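Local coordinates for transcriptional regulator, MarR family (Neisseria meningitidis serogroup B, PDB 3G3Z), which probably binds DNA as a dimer through winged helix-turn-helix domains and regulates transcription, at the interface of chains A and B. Sequence-based numbering; all coordinates share one arbitrary frame. Chains: chain A/B, Transcriptional regulator, MarR family.

Contact 1: the interface of chains A and B. Residues chain A 133, 136-137, 140; chain B 19, 22-23, 109.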
loop_
_atom_site.group_PDB
_atom_site.type_symbol
_atom_site.label_atom_id
_atom_site.label_comp_id
_atom_site.label_asym_id
_atom_site.label_seq_id
_atom_site.Cartn_x
_atom_site.Cartn_y
_atom_site.Cartn_z
ATOM N N ALA A 133 -11.960 4.715 -3.463
ATOM C CA ALA A 133 -12.093 3.415 -2.810
ATOM C C ALA A 133 -13.525 2.868 -2.874
ATOM O O ALA A 133 -13.729 1.696 -3.176
ATOM C CB ALA A 133 -11.591 3.478 -1.352
HETATM N N MSE A 136 -14.341 1.950 -6.628
HETATM C CA MSE A 136 -13.558 0.764 -6.932
HETATM C C MSE A 136 -14.165 -0.477 -6.304
HETATM O O MSE A 136 -14.304 -1.483 -6.987
HETATM C CB MSE A 136 -12.115 0.918 -6.464
HETATM C CG MSE A 136 -11.341 1.966 -7.200
HETATM SE SE MSE A 136 -9.635 2.344 -6.326
HETATM C CE MSE A 136 -10.126 2.084 -4.476
ATOM N N GLU A 137 -14.520 -0.409 -5.014
ATOM C CA GLU A 137 -15.144 -1.551 -4.324
ATOM C C GLU A 137 -16.430 -1.966 -5.026
ATOM O O GLU A 137 -16.655 -3.144 -5.284
ATOM C CB GLU A 137 -15.461 -1.235 -2.854
ATOM C CG GLU A 137 -14.265 -1.252 -1.905
ATOM C CD GLU A 137 -13.805 -2.660 -1.511
ATOM O OE1 GLU A 137 -13.066 -2.776 -0.506
ATOM O OE2 GLU A 137 -14.171 -3.652 -2.186
ATOM N N ILE A 140 -15.802 -3.541 -8.612
ATOM C CA ILE A 140 -15.270 -4.891 -8.423
ATOM C C ILE A 140 -16.393 -5.849 -7.997
ATOM O O ILE A 140 -16.452 -6.994 -8.466
ATOM C CB ILE A 140 -14.133 -4.905 -7.373
ATOM C CG1 ILE A 140 -12.904 -4.131 -7.878
ATOM C CG2 ILE A 140 -13.741 -6.340 -6.992
ATOM C CD1 ILE A 140 -11.915 -3.757 -6.770
ATOM N N VAL B 19 -7.724 -2.565 -1.986
ATOM C CA VAL B 19 -8.771 -2.543 -2.997
ATOM C C VAL B 19 -8.159 -2.678 -4.397
ATOM O O VAL B 19 -8.625 -3.484 -5.202
ATOM C CB VAL B 19 -9.647 -1.284 -2.879
ATOM C CG1 VAL B 19 -10.746 -1.306 -3.942
ATOM C CG2 VAL B 19 -10.255 -1.184 -1.459
ATOM N N LYS B 22 -7.123 -6.101 -4.967
ATOM C CA LYS B 22 -8.306 -6.922 -5.183
ATOM C C LYS B 22 -8.758 -6.878 -6.648
ATOM O O LYS B 22 -9.109 -7.907 -7.221
ATOM C CB LYS B 22 -9.418 -6.471 -4.251
ATOM C CG LYS B 22 -10.397 -7.558 -3.904
ATOM C CD LYS B 22 -10.603 -7.613 -2.399
ATOM C CE LYS B 22 -11.471 -6.469 -1.892
ATOM N NZ LYS B 22 -11.472 -6.424 -0.404
ATOM N N TRP B 23 -8.712 -5.694 -7.259
ATOM C CA TRP B 23 -9.029 -5.564 -8.680
ATOM C C TRP B 23 -8.046 -6.343 -9.549
ATOM O O TRP B 23 -8.443 -6.973 -10.532
ATOM C CB TRP B 23 -9.062 -4.103 -9.133
ATOM C CG TRP B 23 -9.276 -4.027 -10.613
ATOM C CD1 TRP B 23 -10.467 -4.132 -11.266
ATOM C CD2 TRP B 23 -8.268 -3.904 -11.629
ATOM N NE1 TRP B 23 -10.274 -4.053 -12.618
ATOM C CE2 TRP B 23 -8.935 -3.919 -12.873
ATOM C CE3 TRP B 23 -6.872 -3.768 -11.608
ATOM C CZ2 TRP B 23 -8.255 -3.801 -14.096
ATOM C CZ3 TRP B 23 -6.191 -3.661 -12.824
ATOM C CH2 TRP B 23 -6.887 -3.674 -14.051
ATOM N N PHE B 109 -12.104 -0.238 -16.164
ATOM C CA PHE B 109 -12.124 0.020 -14.717
ATOM C C PHE B 109 -11.762 1.472 -14.447
ATOM O O PHE B 109 -12.407 2.124 -13.639
ATOM C CB PHE B 109 -11.149 -0.925 -13.996
ATOM C CG PHE B 109 -11.211 -0.868 -12.478
ATOM C CD1 PHE B 109 -12.366 -1.254 -11.782
ATOM C CD2 PHE B 109 -10.089 -0.480 -11.740
ATOM C CE1 PHE B 109 -12.415 -1.221 -10.375
ATOM C CE2 PHE B 109 -10.126 -0.445 -10.328
ATOM C CZ PHE B 109 -11.298 -0.825 -9.647
#

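Contact 2: the interface of chains A and B. Residues chain A 9, 128, 131-132; chain B 16, 113-114, 117, 125.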
loop_
_atom_site.group_PDB
_atom_site.type_symbol
_atom_site.label_atom_id
_atom_site.label_comp_id
_atom_site.label_asym_id
_atom_site.label_seq_id
_atom_site.Cartn_x
_atom_site.Cartn_y
_atom_site.Cartn_z
ATOM N N LEU A 9 -2.959 6.493 -10.457
ATOM C CA LEU A 9 -3.439 6.291 -9.093
ATOM C C LEU A 9 -2.704 5.134 -8.419
ATOM O O LEU A 9 -2.211 5.270 -7.295
ATOM C CB LEU A 9 -4.963 6.045 -9.064
ATOM C CG LEU A 9 -5.546 5.819 -7.657
ATOM C CD1 LEU A 9 -5.592 7.135 -6.884
ATOM C CD2 LEU A 9 -6.922 5.177 -7.697
ATOM N N ASP A 128 -11.226 12.442 -1.617
ATOM C CA ASP A 128 -10.969 11.879 -2.938
ATOM C C ASP A 128 -10.591 10.397 -2.857
ATOM O O ASP A 128 -11.031 9.597 -3.682
ATOM C CB ASP A 128 -9.895 12.675 -3.666
ATOM C CG ASP A 128 -10.404 14.011 -4.184
ATOM O OD1 ASP A 128 -11.634 14.240 -4.194
ATOM O OD2 ASP A 128 -9.565 14.842 -4.587
ATOM N N ALA A 131 -13.725 8.415 -1.949
ATOM C CA ALA A 131 -14.609 8.275 -3.102
ATOM C C ALA A 131 -14.081 7.243 -4.077
ATOM O O ALA A 131 -14.840 6.413 -4.579
ATOM C CB ALA A 131 -14.795 9.617 -3.800
ATOM N N LEU A 132 -12.780 7.299 -4.348
ATOM C CA LEU A 132 -12.159 6.347 -5.261
ATOM C C LEU A 132 -12.296 4.923 -4.735
ATOM O O LEU A 132 -12.736 4.051 -5.461
ATOM C CB LEU A 132 -10.696 6.702 -5.514
ATOM C CG LEU A 132 -10.499 7.892 -6.455
ATOM C CD1 LEU A 132 -9.122 8.520 -6.256
ATOM C CD2 LEU A 132 -10.722 7.503 -7.912
ATOM N N ILE B 16 -7.106 1.512 0.410
ATOM C CA ILE B 16 -7.150 1.720 -1.040
ATOM C C ILE B 16 -6.147 0.846 -1.828
ATOM O O ILE B 16 -6.484 0.357 -2.910
ATOM C CB ILE B 16 -7.105 3.247 -1.445
ATOM C CG1 ILE B 16 -7.618 3.465 -2.873
ATOM C CG2 ILE B 16 -5.713 3.811 -1.343
ATOM C CD1 ILE B 16 -8.201 4.869 -3.137
ATOM N N VAL B 113 -14.257 4.254 -12.747
ATOM C CA VAL B 113 -13.736 4.669 -11.451
ATOM C C VAL B 113 -13.581 6.191 -11.319
ATOM O O VAL B 113 -13.906 6.756 -10.272
ATOM C CB VAL B 113 -12.432 3.892 -11.110
ATOM C CG1 VAL B 113 -11.558 4.638 -10.109
ATOM C CG2 VAL B 113 -12.780 2.495 -10.600
ATOM N N PHE B 114 -13.116 6.838 -12.389
ATOM C CA PHE B 114 -12.873 8.278 -12.366
ATOM C C PHE B 114 -14.027 9.114 -12.926
ATOM O O PHE B 114 -13.913 10.338 -13.058
ATOM C CB PHE B 114 -11.541 8.601 -13.054
ATOM C CG PHE B 114 -10.352 8.123 -12.280
ATOM C CD1 PHE B 114 -9.753 8.944 -11.330
ATOM C CD2 PHE B 114 -9.857 6.833 -12.461
ATOM C CE1 PHE B 114 -8.661 8.497 -10.592
ATOM C CE2 PHE B 114 -8.767 6.378 -11.727
ATOM C CZ PHE B 114 -8.169 7.212 -10.792
ATOM N N PHE B 117 -14.692 12.423 -11.350
ATOM C CA PHE B 117 -13.547 13.328 -11.351
ATOM C C PHE B 117 -13.365 13.932 -12.741
ATOM O O PHE B 117 -13.599 13.262 -13.750
ATOM C CB PHE B 117 -12.266 12.567 -10.990
ATOM C CG PHE B 117 -12.200 12.097 -9.563
ATOM C CD1 PHE B 117 -12.931 10.988 -9.140
ATOM C CD2 PHE B 117 -11.376 12.746 -8.643
ATOM C CE1 PHE B 117 -12.865 10.552 -7.816
ATOM C CE2 PHE B 117 -11.299 12.314 -7.320
ATOM C CZ PHE B 117 -12.051 11.213 -6.906
ATOM N N LEU B 125 -4.994 15.855 -7.692
ATOM C CA LEU B 125 -4.911 14.726 -6.775
ATOM C C LEU B 125 -3.569 13.983 -6.911
ATOM O O LEU B 125 -2.930 13.636 -5.916
ATOM C CB LEU B 125 -6.080 13.763 -7.012
ATOM C CG LEU B 125 -5.997 12.408 -6.292
ATOM C CD1 LEU B 125 -6.301 12.550 -4.816
ATOM C CD2 LEU B 125 -6.929 11.390 -6.947
#

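Contact 3: the interface of chains A and B. Residues chain A 38, 106-107, 110; chain B 4-7.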
loop_
_atom_site.group_PDB
_atom_site.type_symbol
_atom_site.label_atom_id
_atom_site.label_comp_id
_atom_site.label_asym_id
_atom_site.label_seq_id
_atom_site.Cartn_x
_atom_site.Cartn_y
_atom_site.Cartn_z
ATOM N N TYR A 38 0.180 0.607 18.049
ATOM C CA TYR A 38 -0.277 1.976 17.879
ATOM C C TYR A 38 -1.782 2.150 18.094
ATOM O O TYR A 38 -2.200 3.147 18.694
ATOM C CB TYR A 38 0.154 2.533 16.533
ATOM C CG TYR A 38 -0.072 4.013 16.400
ATOM C CD1 TYR A 38 0.786 4.931 17.018
ATOM C CD2 TYR A 38 -1.150 4.506 15.661
ATOM C CE1 TYR A 38 0.571 6.305 16.897
ATOM C CE2 TYR A 38 -1.371 5.876 15.533
ATOM C CZ TYR A 38 -0.508 6.767 16.147
ATOM O OH TYR A 38 -0.735 8.118 16.019
ATOM N N ALA A 106 5.424 9.145 16.102
ATOM C CA ALA A 106 4.278 9.192 15.182
ATOM C C ALA A 106 3.645 10.569 15.155
ATOM O O ALA A 106 3.337 11.091 14.078
ATOM C CB ALA A 106 3.246 8.150 15.554
ATOM N N GLN A 107 3.469 11.154 16.341
ATOM C CA GLN A 107 2.898 12.486 16.475
ATOM C C GLN A 107 3.860 13.534 15.903
ATOM O O GLN A 107 3.438 14.492 15.265
ATOM C CB GLN A 107 2.541 12.779 17.939
ATOM C CG GLN A 107 1.834 14.128 18.163
ATOM C CD GLN A 107 0.541 14.270 17.377
ATOM O OE1 GLN A 107 -0.285 13.357 17.339
ATOM N NE2 GLN A 107 0.352 15.429 16.763
ATOM N N SER A 110 3.699 13.131 12.096
ATOM C CA SER A 110 2.394 13.610 11.660
ATOM C C SER A 110 2.375 15.140 11.592
ATOM O O SER A 110 1.865 15.724 10.628
ATOM C CB SER A 110 1.308 13.086 12.609
ATOM O OG SER A 110 0.001 13.364 12.142
ATOM N N ASN B 4 -5.383 11.239 14.946
ATOM C CA ASN B 4 -4.241 11.885 14.322
ATOM C C ASN B 4 -4.264 11.771 12.772
ATOM O O ASN B 4 -4.806 10.812 12.223
ATOM C CB ASN B 4 -3.023 11.245 15.007
ATOM C CG ASN B 4 -1.753 11.323 14.219
ATOM O OD1 ASN B 4 -1.627 10.721 13.152
ATOM N ND2 ASN B 4 -0.764 12.001 14.784
ATOM N N GLN B 5 -3.711 12.769 12.080
ATOM C CA GLN B 5 -3.792 12.860 10.606
ATOM C C GLN B 5 -3.050 11.718 9.909
ATOM O O GLN B 5 -3.519 11.169 8.900
ATOM C CB GLN B 5 -3.206 14.188 10.110
ATOM C CG GLN B 5 -3.765 15.446 10.765
ATOM C CD GLN B 5 -4.578 16.288 9.814
ATOM O OE1 GLN B 5 -4.038 17.121 9.074
ATOM N NE2 GLN B 5 -5.889 16.093 9.835
ATOM N N LEU B 6 -1.875 11.396 10.447
ATOM C CA LEU B 6 -1.071 10.270 10.006
ATOM C C LEU B 6 -1.866 8.964 10.100
ATOM O O LEU B 6 -1.766 8.120 9.223
ATOM C CB LEU B 6 0.188 10.155 10.875
ATOM C CG LEU B 6 1.564 9.763 10.320
ATOM C CD1 LEU B 6 2.327 8.901 11.333
ATOM C CD2 LEU B 6 1.494 9.079 8.980
ATOM N N ASP B 7 -2.638 8.805 11.176
ATOM C CA ASP B 7 -3.466 7.621 11.377
ATOM C C ASP B 7 -4.580 7.577 10.337
ATOM O O ASP B 7 -4.837 6.532 9.703
ATOM C CB ASP B 7 -4.067 7.634 12.784
ATOM C CG ASP B 7 -4.806 6.365 13.103
ATOM O OD1 ASP B 7 -4.183 5.464 13.686
ATOM O OD2 ASP B 7 -5.999 6.256 12.756
#

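Contact 1: the interface of chains A and B
A:Met136, A:Glu137 and A:Ile140, on the C-terminal helix 119-142, and B:Val19, B:Lys22 and B:Trp23, on the N-terminal helix 5-26, all have regular helical backbones, the contacting residues lying about a turn apart on each helix. These helices belong to the dimerisation region typical of MarR-family regulators. B:Val19 divides its two methyl groups between neighbours. CG1, anti to the backbone N (chi1 -179°), packs tightly on the terminal methyl CE of the selenomethionine A:Met136, 3.5 Å away, and also lies near CB of that residue. CG2 turns instead to the carboxylate of A:Glu137, with 3.4 Å to OE1. The A:Glu137 chain bends at chi2 (-77°), which lays its CG and CD across the valine before the carboxylate meets B:Lys22. That salt bridge is long, 4.0 Å from B:Lys22 NZ to A:Glu137 OE1, and the lysine CE sits beside OE2. One turn on, A:Ile140 sends CD1 across B:Trp23 at about a right angle; its nearest contact to the tryptophan is CB, at 3.7 Å. Its CG1 packs on the CE1 edge of B:Phe109 (3.9 Å), seating the isoleucine between the valine, tryptophan and phenylalanine. B:Phe109, from helix 93-114, meets CB and CG of A:Met136 with its CZ corner, and its ring edge has the backbone O of A:Met136 in plane. Within chain B, B:Trp23 CD1 lies 3.4 Å above the centre of the B:Phe109 ring, backing the phenyl from one face as its edge faces chain A.

Contact 2: the interface of chains A and B
A:Leu132 of helix 119-142 reaches between B:Phe114 and B:Phe117 in an apolar pocket of this MarR-family dimer. Its CB meets CD1 of B:Ile16 at 3.9 Å. CG, set beside the backbone N and anti to the carbonyl carbon (chi1 -75°), comes against the CZ and CE1 corner of B:Phe117, 3.7 Å from CZ. From there the branches part. CD1 runs tip to tip into B:Leu125, 3.7 Å from its CD2. CD2 lies over one face of the B:Phe114 ring, offset toward the rim in a CH-pi contact 3.9 Å from the centroid, and also touches CG1 of B:Val113 and CE1 of B:Phe117. The B:Phe114 phenyl takes CB of A:Leu9 at its edge, in plane, so chain A packs on both face and rim. One turn back along the helix, A:Asp128 has its CB in the plane of the B:Phe117 ring at the edge; its CG is 3.7 Å from B:Phe117 CE2, with carboxylate and ring planes 66° apart. B:Leu125 slides past this aspartate in the opposite direction, CD1 against CB at 3.8 Å. The pocket gathers the end of B helix 93-114, the following loop with B:Phe117, B helix 119-143 and B:Ile16 of helix 5-26, locking the A C-terminal helix among the helices that pair the subunits.

Contact 3: the interface of chains A and B
B:Asn4, just before helix 5-26, puts its side-chain amide between A:Gln107 and A:Ser110 on helix 93-117 of this MarR-family dimer. Its ND2 donates to the A:Gln107 side-chain carbonyl OE1 at 2.9 Å, a fairly straight bond (153° at H). The acceptor lies in the asparagine amide plane, whereas ND2 stands above the glutamine carbonyl plane, and the two amides are nearly perpendicular. The hydroxyl OG of A:Ser110 accepts from the backbone N of B:Leu6 at 3.2 Å. It lies well to one side of the B:Asn4 amide plane, 3.1 Å from ND2, where any bond would be poorly directed, and makes a weak bond to OD1. Beneath the hydroxyl, CB of A:Ser110 packs against B:Leu6 CB at 3.6 Å, while the leucine CD1 approaches the backbone O of A:Ala106. On another flank, the A:Tyr38 ring from helix 31-43 receives B:Asp7 OD1 at its edge, in plane, 3.4 Å from CE2, with ring and carboxylate nearly coplanar. The tyrosine OH end reaches toward B:Asn4 CG, crossing the amide at about a right angle. What positions the asparagine lies within chain B: with CG anti to the backbone N (chi1 157°), OD1 caps the start of helix 5-26 by accepting from B:Asp7 N at 2.9 Å, in the carbonyl plane. One amide thus serves as N-cap and intersubunit anchor, tying the start of the B N-terminal helix to the A subunit beside its presumed DNA-binding domain.

Contact 1 and contact 2 are adjacent, their C-alpha centres about 11 Å apart, and both use helix 119-142 of chain A against helices 5-26 and 93-114 of chain B. Contact 3 lies about 26 Å from contact 1 and about 23 Å from contact 2. The B helix 5-26 joins all three, its start in contact 3 and its later turns in the other two. Helix 93-114 of chain B serves in contacts 1 and 2, and its counterpart, helix 93-117 of chain A, in contact 3. With each contact repeated by the two-fold, the subunits are intertwined, which would couple the positions of the two presumed DNA-binding domains.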